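Local coordinates for synaptic vesicle membrane protein VAT-1 homolog-like (Homo sapiens, PDB 4A27) that probably acts as an oxidoreductase of the quinone oxidoreductase subfamily within the zinc-containing alcohol dehydrogenase family, at residues A[126-131]-A[278-283]; A[136-141]-A[233-238]; A[143-148]-A[227-232]. All blocks are in the same frame, centred on the assembly; numbering follows the deposited sequence.

Contact 1 (A[126-131]-A[278-283]); sequences NFVTAY and FSLLNL
Val128 and Thr129, neighbours on helix 124-137, meet Leu280, the first residue of helix 280-285, and Phe278, two residues before it. The purely apolar part lies between Val128 and Leu280, whose side chains cross at about a right angle. CG1 of Val128, anti to its own backbone nitrogen (chi1 172°), comes 3.8 Å from CD2 of Leu280 and is almost as near its CD1, and so sits against both branches of the leucine. Thr129 adds a second apolar touch: its CG2 is 4.0 Å from CE2 of Phe278, and its CA lies obliquely to the ring, near the same atom.

The polar branch of Thr129 is also packed against carbon, with OG1 3.6 Å from Leu280 CD2. Its hydrogen-bonding need is met within its own helix, by the carbonyl oxygen of Met125. On the other side, Ser279 is the N-cap of helix 280-285, its OG accepting from Asn282 N at 3.2 Å, while Ser279 N donates to Asn272 of the second subunit. The backbone that presents Phe278 and Leu280 to helix 124-137 is thus anchored at the dimer interface.

All four touching residues are buried and the two segments share no hydrogen bond, so the contact rests on shape and exclusion of water, with the threonine hydroxyl tolerated there because its helix already satisfies it.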
# COMPACT_ATOMS: atom_id res chain seq x y z
N ASN A 126 -7.91 13.93 -13.29
CA ASN A 126 -8.83 12.98 -12.69
C ASN A 126 -8.40 11.54 -12.94
O ASN A 126 -8.39 10.72 -11.99
CB ASN A 126 -10.27 13.19 -13.12
CG ASN A 126 -10.88 14.50 -12.61
OD1 ASN A 126 -10.35 15.13 -11.71
ND2 ASN A 126 -12.00 14.90 -13.19
N PHE A 127 -8.05 11.21 -14.18
CA PHE A 127 -7.77 9.82 -14.49
C PHE A 127 -6.40 9.36 -14.00
O PHE A 127 -6.26 8.20 -13.57
CB PHE A 127 -8.00 9.49 -15.97
CG PHE A 127 -9.45 9.30 -16.30
CD1 PHE A 127 -10.29 10.40 -16.50
CD2 PHE A 127 -10.00 8.01 -16.38
CE1 PHE A 127 -11.66 10.22 -16.75
CE2 PHE A 127 -11.37 7.82 -16.64
CZ PHE A 127 -12.19 8.94 -16.84
N VAL A 128 -5.39 10.23 -14.02
CA VAL A 128 -4.09 9.84 -13.49
C VAL A 128 -4.24 9.65 -11.97
O VAL A 128 -3.70 8.72 -11.40
CB VAL A 128 -2.95 10.86 -13.85
CG1 VAL A 128 -1.69 10.52 -13.14
CG2 VAL A 128 -2.68 10.90 -15.38
N THR A 129 -4.97 10.52 -11.30
CA THR A 129 -5.13 10.38 -9.85
C THR A 129 -5.76 9.03 -9.53
O THR A 129 -5.30 8.28 -8.68
CB THR A 129 -5.99 11.54 -9.31
OG1 THR A 129 -5.28 12.76 -9.51
CG2 THR A 129 -6.35 11.38 -7.82
N ALA A 130 -6.84 8.75 -10.21
CA ALA A 130 -7.58 7.51 -10.04
C ALA A 130 -6.69 6.31 -10.28
O ALA A 130 -6.65 5.38 -9.49
CB ALA A 130 -8.77 7.50 -11.03
N TYR A 131 -5.91 6.36 -11.33
CA TYR A 131 -5.12 5.22 -11.72
C TYR A 131 -4.02 4.99 -10.69
O TYR A 131 -3.76 3.85 -10.24
CB TYR A 131 -4.51 5.42 -13.11
CG TYR A 131 -3.90 4.20 -13.66
CD1 TYR A 131 -2.63 3.79 -13.30
CD2 TYR A 131 -4.63 3.38 -14.52
CE1 TYR A 131 -2.09 2.60 -13.81
CE2 TYR A 131 -4.10 2.23 -15.01
CZ TYR A 131 -2.82 1.83 -14.65
OH TYR A 131 -2.30 0.65 -15.20
N PHE A 278 -2.03 11.05 -1.10
CA PHE A 278 -1.67 11.21 -2.49
C PHE A 278 -1.94 12.63 -3.04
O PHE A 278 -3.05 13.14 -2.92
CB PHE A 278 -2.37 10.21 -3.36
CG PHE A 278 -1.96 10.29 -4.80
CD1 PHE A 278 -0.66 9.94 -5.18
CD2 PHE A 278 -2.83 10.79 -5.75
CE1 PHE A 278 -0.26 10.05 -6.52
CE2 PHE A 278 -2.44 10.89 -7.09
CZ PHE A 278 -1.14 10.52 -7.48
N SER A 279 -0.90 13.24 -3.63
CA SER A 279 -0.95 14.57 -4.28
C SER A 279 -0.27 14.48 -5.61
O SER A 279 0.96 14.37 -5.68
CB SER A 279 -0.18 15.59 -3.45
OG SER A 279 0.11 16.73 -4.25
N LEU A 280 -1.05 14.43 -6.69
CA LEU A 280 -0.47 14.33 -8.01
C LEU A 280 0.45 15.53 -8.34
O LEU A 280 1.49 15.35 -8.98
CB LEU A 280 -1.56 14.19 -9.07
CG LEU A 280 -1.14 14.13 -10.54
CD1 LEU A 280 -0.02 13.09 -10.73
CD2 LEU A 280 -2.39 13.79 -11.44
N LEU A 281 0.03 16.73 -8.00
CA LEU A 281 0.80 17.93 -8.35
C LEU A 281 2.20 17.88 -7.74
O LEU A 281 3.19 18.13 -8.45
CB LEU A 281 0.06 19.22 -7.97
CG LEU A 281 -1.16 19.45 -8.88
CD1 LEU A 281 -1.84 20.68 -8.48
CD2 LEU A 281 -0.87 19.50 -10.40
N ASN A 282 2.28 17.51 -6.47
CA ASN A 282 3.58 17.34 -5.82
C ASN A 282 4.44 16.28 -6.45
O ASN A 282 5.65 16.47 -6.56
CB ASN A 282 3.42 16.99 -4.35
CG ASN A 282 2.96 18.15 -3.53
OD1 ASN A 282 2.82 19.28 -4.03
ND2 ASN A 282 2.66 17.88 -2.27
N LEU A 283 3.82 15.18 -6.86
CA LEU A 283 4.52 14.10 -7.54
C LEU A 283 5.14 14.61 -8.82
O LEU A 283 6.28 14.25 -9.14
CB LEU A 283 3.57 12.93 -7.84
CG LEU A 283 4.13 11.55 -8.14
CD1 LEU A 283 5.05 11.05 -7.01
CD2 LEU A 283 2.97 10.53 -8.35

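Contact 2 (A[136-141]-A[233-238]); sequences EVANLR and TYILYG. With EDO (1,2-ethanediol), chain C.
Between the guanidinium group of Arg141 and Thr233 across the contact lies a 1,2-ethanediol, probably from the crystallisation liquor, held weakly by Arg141 NH2 and close to Thr233 OG1. Over one face of the guanidinium, displaced toward its rim, lies Asn139 ND2, 3.1 Å above the plane. At the edge, in the guanidinium plane, are the backbone oxygen of Asn139 and O2 of the diol. NE gives Asn139 O a nearly straight bond of 2.9 Å (N-H...O 165°), to which NH2 adds a weak one; the turn at chi3 (-75°) folds the arginine chain back so that this edge faces its own loop. NH2 also makes a weak bond to diol O2, which takes its shorter bond, 2.8 Å, from Asn139 N. At the other end of the diol, O1 is 2.8 Å from Thr233 OG1. That hydroxyl also lies 2.6 Å from a water, which in turn donates weakly to Val137 O.

These residues stand where helix 124-137 ends and the chain heads for strand 145-148 of the parallel, Rossmann-type sheet, whose strand 232-237 supplies Thr233 and Ile235. Direct contact here is apolar. The side chains of Val137 and Ile235 run antiparallel alongside one another, with Val137 CG1 3.6 Å from Ile235 CD1, and Ala138 CB rests against the same methyl at 4.1 Å.

Arg141 also reaches the second subunit: NH1 forms a salt bridge with Glu136 of that chain, and Glu136 here is paired in the same way with its Arg141. With an alanine at Arg141, Glu136 of the second subunit would probably lose its charged mate, and Asn139 O the near-straight bond from NE. Close by, Val137 packs on Leu231 of the second subunit.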
# COMPACT_ATOMS: atom_id res chain seq x y z
N GLU A 136 -1.02 1.96 -8.07
CA GLU A 136 0.31 2.21 -7.55
C GLU A 136 0.33 2.36 -6.03
O GLU A 136 1.18 1.78 -5.40
CB GLU A 136 0.94 3.38 -8.25
CG GLU A 136 1.17 3.11 -9.76
CD GLU A 136 2.32 2.13 -10.04
OE1 GLU A 136 3.12 1.86 -9.12
OE2 GLU A 136 2.44 1.62 -11.18
N VAL A 137 -0.65 3.04 -5.42
CA VAL A 137 -0.70 3.11 -3.97
C VAL A 137 -1.36 1.83 -3.42
O VAL A 137 -0.72 1.01 -2.78
CB VAL A 137 -1.41 4.38 -3.49
CG1 VAL A 137 -1.48 4.39 -1.99
CG2 VAL A 137 -0.67 5.61 -4.02
N ALA A 138 -2.64 1.63 -3.73
CA ALA A 138 -3.26 0.38 -3.49
C ALA A 138 -2.82 -0.49 -4.65
O ALA A 138 -2.17 0.00 -5.60
CB ALA A 138 -4.79 0.56 -3.45
N ASN A 139 -3.15 -1.77 -4.59
CA ASN A 139 -2.88 -2.72 -5.71
C ASN A 139 -4.22 -3.41 -5.95
O ASN A 139 -4.40 -4.54 -5.55
CB ASN A 139 -1.77 -3.72 -5.27
CG ASN A 139 -1.50 -4.81 -6.30
OD1 ASN A 139 -1.82 -4.67 -7.48
ND2 ASN A 139 -0.91 -5.92 -5.84
N LEU A 140 -5.17 -2.72 -6.57
CA LEU A 140 -6.48 -3.28 -6.87
C LEU A 140 -6.39 -4.51 -7.75
O LEU A 140 -5.77 -4.46 -8.80
CB LEU A 140 -7.39 -2.25 -7.57
CG LEU A 140 -8.79 -2.74 -7.95
CD1 LEU A 140 -9.66 -3.07 -6.69
CD2 LEU A 140 -9.45 -1.68 -8.84
N ARG A 141 -7.02 -5.59 -7.30
CA ARG A 141 -7.05 -6.91 -8.01
C ARG A 141 -8.46 -7.50 -7.99
O ARG A 141 -9.32 -7.03 -7.24
CB ARG A 141 -6.07 -7.95 -7.35
CG ARG A 141 -4.57 -7.71 -7.67
CD ARG A 141 -3.64 -8.26 -6.54
NE ARG A 141 -3.68 -7.38 -5.38
CZ ARG A 141 -3.24 -7.67 -4.16
NH1 ARG A 141 -2.70 -8.85 -3.90
NH2 ARG A 141 -3.35 -6.76 -3.21
N THR A 233 -6.49 -0.52 2.55
CA THR A 233 -5.74 0.75 2.34
C THR A 233 -6.72 1.92 2.31
O THR A 233 -7.69 1.92 1.56
CB THR A 233 -5.00 0.76 1.00
OG1 THR A 233 -4.12 -0.37 0.91
CG2 THR A 233 -4.19 2.04 0.84
N TYR A 234 -6.47 2.89 3.17
CA TYR A 234 -7.19 4.14 3.16
C TYR A 234 -6.28 5.19 2.51
O TYR A 234 -5.14 5.33 2.92
CB TYR A 234 -7.58 4.50 4.60
CG TYR A 234 -8.32 5.79 4.76
CD1 TYR A 234 -9.70 5.85 4.65
CD2 TYR A 234 -7.64 6.94 5.08
CE1 TYR A 234 -10.37 7.04 4.81
CE2 TYR A 234 -8.30 8.12 5.27
CZ TYR A 234 -9.66 8.17 5.11
OH TYR A 234 -10.29 9.38 5.29
N ILE A 235 -6.80 5.92 1.52
CA ILE A 235 -6.04 6.89 0.76
C ILE A 235 -6.74 8.23 0.83
O ILE A 235 -7.93 8.38 0.45
CB ILE A 235 -5.87 6.42 -0.73
CG1 ILE A 235 -5.31 5.02 -0.77
CG2 ILE A 235 -4.87 7.33 -1.51
CD1 ILE A 235 -5.10 4.44 -2.23
N LEU A 236 -6.02 9.20 1.41
CA LEU A 236 -6.46 10.58 1.45
C LEU A 236 -5.83 11.35 0.29
O LEU A 236 -4.61 11.41 0.15
CB LEU A 236 -6.08 11.22 2.78
CG LEU A 236 -6.73 12.59 3.00
CD1 LEU A 236 -8.26 12.47 3.13
CD2 LEU A 236 -6.15 13.24 4.23
N TYR A 237 -6.66 11.95 -0.54
CA TYR A 237 -6.16 12.72 -1.66
C TYR A 237 -6.84 14.06 -1.80
O TYR A 237 -7.84 14.32 -1.13
CB TYR A 237 -6.36 11.92 -2.93
CG TYR A 237 -7.81 11.80 -3.36
CD1 TYR A 237 -8.63 10.79 -2.84
CD2 TYR A 237 -8.35 12.67 -4.28
CE1 TYR A 237 -9.93 10.64 -3.28
CE2 TYR A 237 -9.65 12.56 -4.68
CZ TYR A 237 -10.42 11.53 -4.20
OH TYR A 237 -11.70 11.40 -4.61
N GLY A 238 -6.36 14.86 -2.75
CA GLY A 238 -6.71 16.29 -2.83
C GLY A 238 -8.12 16.53 -3.32
O GLY A 238 -8.50 17.66 -3.61
C1 EDO C . -5.47 -3.60 -0.64
O1 EDO C . -5.21 -2.95 0.62
C2 EDO C . -4.84 -2.79 -1.76
O2 EDO C . -3.90 -3.56 -2.54
O HOH W 1 -1.65 -0.49 0.03

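Contact 3 (A[143-148]-A[227-232]); sequences GMSVLV and LLKPLG. With EDO (1,2-ethanediol), chain C.
Ser145 and Leu147, alternate residues of strand 145-148, make the direct touches with Lys229 and Leu227. Just ahead of them Met144 approaches through a bound 1,2-ethanediol: a bend at chi3 (43°) brings its CE to 3.8 Å from diol C1, while O1 of the diol donates to Leu231 O over 2.6 Å. Leu231 belongs to a type II turn from Lys229 to Gly232, closed by a bond of 3.0 Å from Gly232 N to Lys229 O.

At Ser145 the touch is loose, OG lying 4.2 Å from Lys229 CE. The two residues are tied more firmly through Asp210, whose OD2 accepts from Ser145 N and forms a salt bridge with Lys229 NZ. At Leu147 the contact turns apolar: CD2 comes 3.8 Å from Leu227 CD1, and the two side chains cross at a slant.

Leu227 and Lys229 come before the corner at Pro230 and Leu231, beyond which the chain enters strand 232-237; in the sheet, strand 209-215 parts that strand from 145-148. The placement fits the 3-2-1-4-5-6 strand order of a Rossmann fold, in which strand 145-148 is the first strand and residues 227-232 lead into the fifth.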
# COMPACT_ATOMS: atom_id res chain seq x y z
N GLY A 143 -11.88 -9.39 -7.52
CA GLY A 143 -12.66 -9.74 -6.33
C GLY A 143 -12.65 -8.73 -5.19
O GLY A 143 -13.30 -8.92 -4.17
N MET A 144 -11.92 -7.64 -5.33
CA MET A 144 -11.82 -6.69 -4.22
C MET A 144 -12.98 -5.73 -4.20
O MET A 144 -13.77 -5.67 -5.13
CB MET A 144 -10.52 -5.90 -4.34
CG MET A 144 -9.34 -6.79 -4.09
SD MET A 144 -7.75 -5.97 -4.11
CE MET A 144 -8.11 -4.54 -3.20
N SER A 145 -13.08 -4.94 -3.14
CA SER A 145 -14.10 -3.96 -3.07
C SER A 145 -13.53 -2.60 -2.67
O SER A 145 -12.52 -2.50 -1.97
CB SER A 145 -15.19 -4.46 -2.11
OG SER A 145 -14.85 -4.14 -0.77
N VAL A 146 -14.17 -1.56 -3.19
CA VAL A 146 -13.71 -0.20 -3.08
C VAL A 146 -14.85 0.71 -2.64
O VAL A 146 -15.96 0.62 -3.16
CB VAL A 146 -13.21 0.34 -4.43
CG1 VAL A 146 -12.67 1.77 -4.24
CG2 VAL A 146 -12.14 -0.60 -5.04
N LEU A 147 -14.56 1.60 -1.70
CA LEU A 147 -15.47 2.65 -1.36
C LEU A 147 -14.95 3.96 -1.89
O LEU A 147 -13.85 4.40 -1.51
CB LEU A 147 -15.65 2.78 0.18
CG LEU A 147 -16.57 3.93 0.68
CD1 LEU A 147 -17.96 3.87 0.03
CD2 LEU A 147 -16.77 3.91 2.20
N VAL A 148 -15.78 4.60 -2.71
CA VAL A 148 -15.47 5.88 -3.30
C VAL A 148 -16.42 6.96 -2.80
O VAL A 148 -17.60 6.93 -3.12
CB VAL A 148 -15.62 5.81 -4.84
CG1 VAL A 148 -14.80 6.91 -5.48
CG2 VAL A 148 -15.15 4.44 -5.30
N LEU A 227 -13.99 1.25 8.23
CA LEU A 227 -14.58 0.58 7.09
C LEU A 227 -13.64 -0.49 6.45
O LEU A 227 -14.07 -1.33 5.66
CB LEU A 227 -14.91 1.66 6.05
CG LEU A 227 -16.17 2.51 6.07
CD1 LEU A 227 -17.31 1.79 5.33
CD2 LEU A 227 -16.54 2.91 7.50
N LEU A 228 -12.36 -0.46 6.77
CA LEU A 228 -11.38 -1.32 6.06
C LEU A 228 -11.31 -2.78 6.51
O LEU A 228 -11.23 -3.08 7.71
CB LEU A 228 -9.98 -0.74 6.24
CG LEU A 228 -9.67 0.53 5.49
CD1 LEU A 228 -8.36 1.09 6.09
CD2 LEU A 228 -9.56 0.27 3.98
N LYS A 229 -11.33 -3.70 5.54
CA LYS A 229 -10.96 -5.08 5.80
C LYS A 229 -9.50 -5.12 6.33
O LYS A 229 -8.78 -4.14 6.22
CB LYS A 229 -11.05 -5.92 4.52
CG LYS A 229 -12.43 -6.18 3.94
CD LYS A 229 -12.29 -7.23 2.81
CE LYS A 229 -13.45 -7.18 1.79
NZ LYS A 229 -13.02 -7.75 0.44
N PRO A 230 -9.06 -6.25 6.94
CA PRO A 230 -7.65 -6.46 7.20
C PRO A 230 -6.84 -6.38 5.91
O PRO A 230 -7.28 -6.87 4.86
CB PRO A 230 -7.59 -7.91 7.77
CG PRO A 230 -8.97 -8.19 8.26
CD PRO A 230 -9.89 -7.39 7.38
N LEU A 231 -5.65 -5.79 6.01
CA LEU A 231 -4.77 -5.45 4.89
C LEU A 231 -5.36 -4.40 3.96
O LEU A 231 -4.84 -4.19 2.91
CB LEU A 231 -4.37 -6.69 4.09
CG LEU A 231 -3.68 -7.75 4.98
CD1 LEU A 231 -3.29 -9.00 4.19
CD2 LEU A 231 -2.47 -7.10 5.66
N GLY A 232 -6.44 -3.75 4.34
CA GLY A 232 -6.99 -2.70 3.50
C GLY A 232 -6.21 -1.40 3.53
O GLY A 232 -5.44 -1.15 4.46
C1 EDO C . -5.47 -3.60 -0.64
O1 EDO C . -5.21 -2.95 0.62
C2 EDO C . -4.84 -2.79 -1.76
O2 EDO C . -3.90 -3.56 -2.54

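Contact 3 is nested along the chain inside contact 2, and contact 2 inside contact 1. Their centres lie about 11 Å apart from contact 1 to contact 2 and about 10 Å from contact 2 to contact 3, whereas contacts 1 and 3 are about 20 Å apart and do not touch. Helix 124-137 serves both contact 1 and contact 2, which also join through sheet pairing: Phe278 N lies 2.9 Å from Leu236 O, a probable hydrogen bond. Contacts 2 and 3 share the bound ethanediol, and Tyr234 CB packs 3.8 Å from Leu228 CD1. All three contacts border the second subunit.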